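Local coordinates for protein putative ribose operon repressor (Burkholderia thailandensis, PDB 3EGC) that probably acts as a LacI-family transcriptional repressor, binding regulatory DNA through a separate domain and sensing a small ligand, perhaps a sugar, with its periplasmic-binding-protein-like domain, at residues 7-19 with 60-73. Numbering follows the deposited sequence.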
loop_
_atom_site.group_PDB
_atom_site.type_symbol
_atom_site.label_atom_id
_atom_site.label_comp_id
_atom_site.label_asym_id
_atom_site.label_seq_id
_atom_site.Cartn_x
_atom_site.Cartn_y
_atom_site.Cartn_z
ATOM N N ARG A 7 -12.422 28.399 0.680
ATOM C CA ARG A 7 -11.763 29.657 0.274
ATOM C C ARG A 7 -10.237 29.538 0.298
ATOM O O ARG A 7 -9.565 30.194 -0.500
ATOM C CB ARG A 7 -12.247 30.853 1.099
ATOM C CG ARG A 7 -11.627 30.979 2.484
ATOM C CD ARG A 7 -11.474 32.422 2.865
ATOM N NE ARG A 7 -12.176 32.778 4.114
ATOM C CZ ARG A 7 -13.494 32.977 4.219
ATOM N NH1 ARG A 7 -14.023 33.283 5.382
ATOM N NH2 ARG A 7 -14.281 32.838 3.163
ATOM N N SER A 8 -9.695 28.673 1.158
ATOM C CA SER A 8 -8.253 28.355 1.033
ATOM C C SER A 8 -7.909 27.296 -0.046
ATOM O O SER A 8 -6.806 27.247 -0.545
ATOM C CB SER A 8 -7.669 27.948 2.388
ATOM O OG SER A 8 -7.914 26.599 2.649
ATOM N N ASN A 9 -8.865 26.461 -0.418
ATOM C CA ASN A 9 -8.587 25.365 -1.374
ATOM C C ASN A 9 -7.597 24.303 -0.890
ATOM O O ASN A 9 -6.879 23.694 -1.705
ATOM C CB ASN A 9 -8.145 25.888 -2.732
ATOM C CG ASN A 9 -9.297 26.378 -3.570
ATOM O OD1 ASN A 9 -9.452 27.569 -3.757
ATOM N ND2 ASN A 9 -10.126 25.445 -4.079
ATOM N N VAL A 10 -7.617 24.061 0.422
ATOM C CA VAL A 10 -6.779 23.061 1.049
ATOM C C VAL A 10 -7.708 22.218 1.882
ATOM O O VAL A 10 -8.533 22.697 2.627
ATOM C CB VAL A 10 -5.710 23.656 1.997
ATOM C CG1 VAL A 10 -4.863 22.485 2.644
ATOM C CG2 VAL A 10 -4.812 24.680 1.261
ATOM N N VAL A 11 -7.563 20.918 1.778
ATOM C CA VAL A 11 -8.396 20.057 2.577
ATOM C C VAL A 11 -7.444 19.168 3.366
ATOM O O VAL A 11 -6.381 18.873 2.890
ATOM C CB VAL A 11 -9.296 19.273 1.616
ATOM C CG1 VAL A 11 -9.609 17.905 2.119
ATOM C CG2 VAL A 11 -10.502 20.068 1.287
ATOM N N GLY A 12 -7.853 18.722 4.536
ATOM C CA GLY A 12 -7.004 17.903 5.398
ATOM C C GLY A 12 -7.391 16.442 5.222
ATOM O O GLY A 12 -8.578 16.146 5.276
ATOM N N LEU A 13 -6.430 15.556 4.929
ATOM C CA LEU A 13 -6.704 14.125 4.860
ATOM C C LEU A 13 -5.964 13.449 5.998
ATOM O O LEU A 13 -4.743 13.599 6.144
ATOM C CB LEU A 13 -6.288 13.503 3.543
ATOM C CG LEU A 13 -6.304 11.975 3.460
ATOM C CD1 LEU A 13 -7.721 11.371 3.692
ATOM C CD2 LEU A 13 -5.731 11.440 2.130
ATOM N N ILE A 14 -6.717 12.834 6.871
ATOM C CA ILE A 14 -6.139 12.223 8.044
ATOM C C ILE A 14 -6.489 10.770 7.969
ATOM O O ILE A 14 -7.621 10.428 7.895
ATOM C CB ILE A 14 -6.673 12.852 9.370
ATOM C CG1 ILE A 14 -6.224 14.316 9.460
ATOM C CG2 ILE A 14 -6.212 12.000 10.610
ATOM C CD1 ILE A 14 -6.789 15.132 10.677
ATOM N N VAL A 15 -5.490 9.925 7.965
ATOM C CA VAL A 15 -5.680 8.539 7.710
ATOM C C VAL A 15 -5.128 7.715 8.876
ATOM O O VAL A 15 -4.036 7.987 9.360
ATOM C CB VAL A 15 -4.993 8.227 6.356
ATOM C CG1 VAL A 15 -4.359 6.868 6.312
ATOM C CG2 VAL A 15 -5.992 8.461 5.204
ATOM N N SER A 16 -5.839 6.662 9.279
ATOM C CA SER A 16 -5.404 5.840 10.379
ATOM C C SER A 16 -4.167 4.936 10.075
ATOM O O SER A 16 -3.379 4.585 11.020
ATOM C CB SER A 16 -6.552 5.006 10.861
ATOM O OG SER A 16 -7.235 4.388 9.763
ATOM N N ASP A 17 -3.968 4.567 8.799
ATOM C CA ASP A 17 -2.773 3.823 8.465
ATOM C C ASP A 17 -2.361 3.860 6.979
ATOM O O ASP A 17 -2.716 2.969 6.227
ATOM C CB ASP A 17 -2.882 2.370 8.959
ATOM C CG ASP A 17 -1.624 1.603 8.745
ATOM O OD1 ASP A 17 -0.601 2.201 8.299
ATOM O OD2 ASP A 17 -1.641 0.382 8.986
ATOM N N ILE A 18 -1.609 4.894 6.584
ATOM C CA ILE A 18 -1.257 5.066 5.170
ATOM C C ILE A 18 -0.455 3.832 4.567
ATOM O O ILE A 18 -0.509 3.554 3.356
ATOM C CB ILE A 18 -0.512 6.393 4.945
ATOM C CG1 ILE A 18 -0.502 6.760 3.450
ATOM C CG2 ILE A 18 0.937 6.309 5.526
ATOM C CD1 ILE A 18 -1.881 7.064 2.939
ATOM N N GLU A 19 0.240 3.078 5.433
ATOM C CA GLU A 19 1.069 1.936 4.989
ATOM C C GLU A 19 0.197 0.726 4.579
ATOM O O GLU A 19 0.664 -0.208 3.943
ATOM C CB GLU A 19 2.040 1.532 6.087
ATOM C CG GLU A 19 3.003 2.652 6.567
ATOM C CD GLU A 19 3.779 2.237 7.824
ATOM O OE1 GLU A 19 3.603 1.060 8.228
ATOM O OE2 GLU A 19 4.526 3.064 8.432
ATOM N N PHE A 60 -4.526 20.819 11.549
ATOM C CA PHE A 60 -5.156 21.113 10.265
ATOM C C PHE A 60 -6.194 22.276 10.374
ATOM O O PHE A 60 -6.348 23.196 9.487
ATOM C CB PHE A 60 -5.768 19.783 9.643
ATOM C CG PHE A 60 -4.710 18.842 9.024
ATOM C CD1 PHE A 60 -3.354 19.215 8.960
ATOM C CD2 PHE A 60 -5.064 17.637 8.499
ATOM C CE1 PHE A 60 -2.408 18.383 8.399
ATOM C CE2 PHE A 60 -4.113 16.785 7.879
ATOM C CZ PHE A 60 -2.790 17.153 7.843
ATOM N N PHE A 61 -6.927 22.243 11.461
ATOM C CA PHE A 61 -7.820 23.351 11.729
ATOM C C PHE A 61 -7.119 24.712 11.879
ATOM O O PHE A 61 -7.510 25.717 11.238
ATOM C CB PHE A 61 -8.706 23.051 12.912
ATOM C CG PHE A 61 -9.749 24.080 13.119
ATOM C CD1 PHE A 61 -10.730 24.274 12.149
ATOM C CD2 PHE A 61 -9.742 24.871 14.289
ATOM C CE1 PHE A 61 -11.703 25.229 12.312
ATOM C CE2 PHE A 61 -10.728 25.850 14.464
ATOM C CZ PHE A 61 -11.714 26.037 13.464
ATOM N N GLU A 62 -6.057 24.777 12.675
ATOM C CA GLU A 62 -5.365 26.039 12.812
ATOM C C GLU A 62 -4.778 26.527 11.488
ATOM O O GLU A 62 -4.708 27.725 11.235
ATOM C CB GLU A 62 -4.299 26.011 13.916
ATOM C CG GLU A 62 -3.590 24.735 14.083
ATOM C CD GLU A 62 -2.073 24.891 13.941
ATOM O OE1 GLU A 62 -1.387 25.220 14.961
ATOM O OE2 GLU A 62 -1.562 24.662 12.810
ATOM N N ARG A 63 -4.372 25.610 10.621
ATOM C CA ARG A 63 -3.922 25.990 9.290
ATOM C C ARG A 63 -5.083 26.435 8.402
ATOM O O ARG A 63 -4.892 26.821 7.273
ATOM C CB ARG A 63 -3.164 24.823 8.616
ATOM C CG ARG A 63 -1.790 24.546 9.267
ATOM C CD ARG A 63 -0.948 23.762 8.297
ATOM N NE ARG A 63 0.471 23.902 8.590
ATOM C CZ ARG A 63 1.223 24.910 8.143
ATOM N NH1 ARG A 63 0.673 25.840 7.380
ATOM N NH2 ARG A 63 2.510 24.965 8.461
ATOM N N ARG A 64 -6.284 26.385 8.947
ATOM C CA ARG A 64 -7.507 26.667 8.212
ATOM C C ARG A 64 -7.638 25.953 6.874
ATOM O O ARG A 64 -7.749 26.593 5.824
ATOM C CB ARG A 64 -7.767 28.185 8.073
ATOM C CG ARG A 64 -8.074 28.934 9.423
ATOM C CD ARG A 64 -9.229 28.281 10.157
ATOM N NE ARG A 64 -9.610 28.992 11.368
ATOM C CZ ARG A 64 -8.910 28.970 12.502
ATOM N NH1 ARG A 64 -7.791 28.278 12.556
ATOM N NH2 ARG A 64 -9.318 29.645 13.578
ATOM N N VAL A 65 -7.618 24.634 6.923
ATOM C CA VAL A 65 -8.081 23.835 5.800
ATOM C C VAL A 65 -9.592 24.037 5.673
ATOM O O VAL A 65 -10.274 24.341 6.661
ATOM C CB VAL A 65 -7.791 22.331 6.012
ATOM C CG1 VAL A 65 -6.297 22.060 6.041
ATOM C CG2 VAL A 65 -8.487 21.850 7.273
ATOM N N ASP A 66 -10.120 23.843 4.476
ATOM C CA ASP A 66 -11.536 24.101 4.241
ATOM C C ASP A 66 -12.417 23.024 4.878
ATOM O O ASP A 66 -13.594 23.220 5.126
ATOM C CB ASP A 66 -11.783 24.202 2.750
ATOM C CG ASP A 66 -11.177 25.469 2.134
ATOM O OD1 ASP A 66 -10.894 25.508 0.934
ATOM O OD2 ASP A 66 -11.055 26.446 2.846
ATOM N N GLY A 67 -11.824 21.865 5.143
ATOM C CA GLY A 67 -12.581 20.721 5.621
ATOM C C GLY A 67 -11.645 19.553 5.836
ATOM O O GLY A 67 -10.469 19.668 5.567
ATOM N N LEU A 68 -12.178 18.452 6.334
ATOM C CA LEU A 68 -11.400 17.222 6.625
ATOM C C LEU A 68 -12.066 15.973 6.096
ATOM O O LEU A 68 -13.261 15.733 6.318
ATOM C CB LEU A 68 -11.189 16.986 8.143
ATOM C CG LEU A 68 -10.423 17.956 9.036
ATOM C CD1 LEU A 68 -10.239 17.429 10.485
ATOM C CD2 LEU A 68 -9.054 18.294 8.420
ATOM N N ILE A 69 -11.260 15.140 5.470
ATOM C CA ILE A 69 -11.581 13.771 5.299
ATOM C C ILE A 69 -10.833 12.950 6.341
ATOM O O ILE A 69 -9.631 13.007 6.442
ATOM C CB ILE A 69 -11.210 13.261 3.908
ATOM C CG1 ILE A 69 -11.959 14.070 2.843
ATOM C CG2 ILE A 69 -11.456 11.721 3.858
ATOM C CD1 ILE A 69 -11.715 13.558 1.449
ATOM N N LEU A 70 -11.569 12.126 7.082
ATOM C CA LEU A 70 -10.986 11.473 8.232
ATOM C C LEU A 70 -11.225 9.955 8.197
ATOM O O LEU A 70 -12.353 9.495 8.216
ATOM C CB LEU A 70 -11.580 12.111 9.528
ATOM C CG LEU A 70 -11.244 11.366 10.817
ATOM C CD1 LEU A 70 -9.723 11.290 11.060
ATOM C CD2 LEU A 70 -11.952 11.934 12.112
ATOM N N ALA A 71 -10.178 9.185 8.105
ATOM C CA ALA A 71 -10.282 7.751 8.392
ATOM C C ALA A 71 -10.011 7.538 9.896
ATOM O O ALA A 71 -8.857 7.513 10.345
ATOM C CB ALA A 71 -9.281 6.945 7.559
ATOM N N PRO A 72 -11.069 7.391 10.665
ATOM C CA PRO A 72 -10.945 7.423 12.086
ATOM C C PRO A 72 -10.140 6.280 12.716
ATOM O O PRO A 72 -10.210 5.115 12.295
ATOM C CB PRO A 72 -12.412 7.392 12.577
ATOM C CG PRO A 72 -13.247 7.708 11.370
ATOM C CD PRO A 72 -12.458 7.232 10.230
ATOM N N SER A 73 -9.393 6.638 13.736
ATOM C CA SER A 73 -8.659 5.671 14.497
ATOM C C SER A 73 -9.626 5.258 15.583
ATOM O O SER A 73 -10.583 5.995 15.880
ATOM C CB SER A 73 -7.447 6.353 15.118
ATOM O OG SER A 73 -6.439 6.554 14.136
#
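Ile14 lays its CG1 branch alongside the ring of Phe60, running past it in the opposite direction, with Ile14 CG1 3.6 Å from Phe60 CE2. Its first torsion (chi1 -65°) puts CG1 beside the backbone N, against Phe60, and CG2 anti to that N, beside the carbonyl carbon, where Ile14 CG2 meets Leu70 CD1 at 3.6 Å. The CA of Gly12, which bears no side chain, lies against both Phe60 CD2 and Leu68 CD2, 3.7 Å from each. Ala56 and Val57 of helix 50-62 close over Ile14. On the other side of the sheet Leu13 CD1 touches Ile69 CG2, with Met249 of helix 241-257 against Ile69 and Ala27 of helix 21-36 against Leu13.

Between these two layers strands 10-15 and 67-70 run parallel, their axes 4.7 Å apart. Gly12 N donates to Gly67 O and Ile14 N to Ile69 O, while Gly12 O receives Ile69 N and Ile14 O receives Ala71 N. From strand 10-15 the chain goes through helix 21-36 to strand 40-45 on its far side, then crosses back by helix 50-62 to strand 67-70: two successive beta-alpha-beta units in the Rossmann-like N-terminal half of a periplasmic-binding-protein fold.

At the start of the pair, the Asp66 carboxylate points at backbone N-H groups in the loop leading into strand 10-15. Asp66 OD2 takes Ser8 N on its syn lone pair at 3.1 Å, and Asp66 OD1 takes Asn9 N at 2.6 Å, from 31° out of the carboxylate plane. Asp66 N donates to Val10 O at 2.7 Å, nearly straight (169° at the hydrogen). One aspartate thus engages three successive residues, which probably fixes the chain's entry into the sheet, while the N-H donors would help stabilise its negative charge.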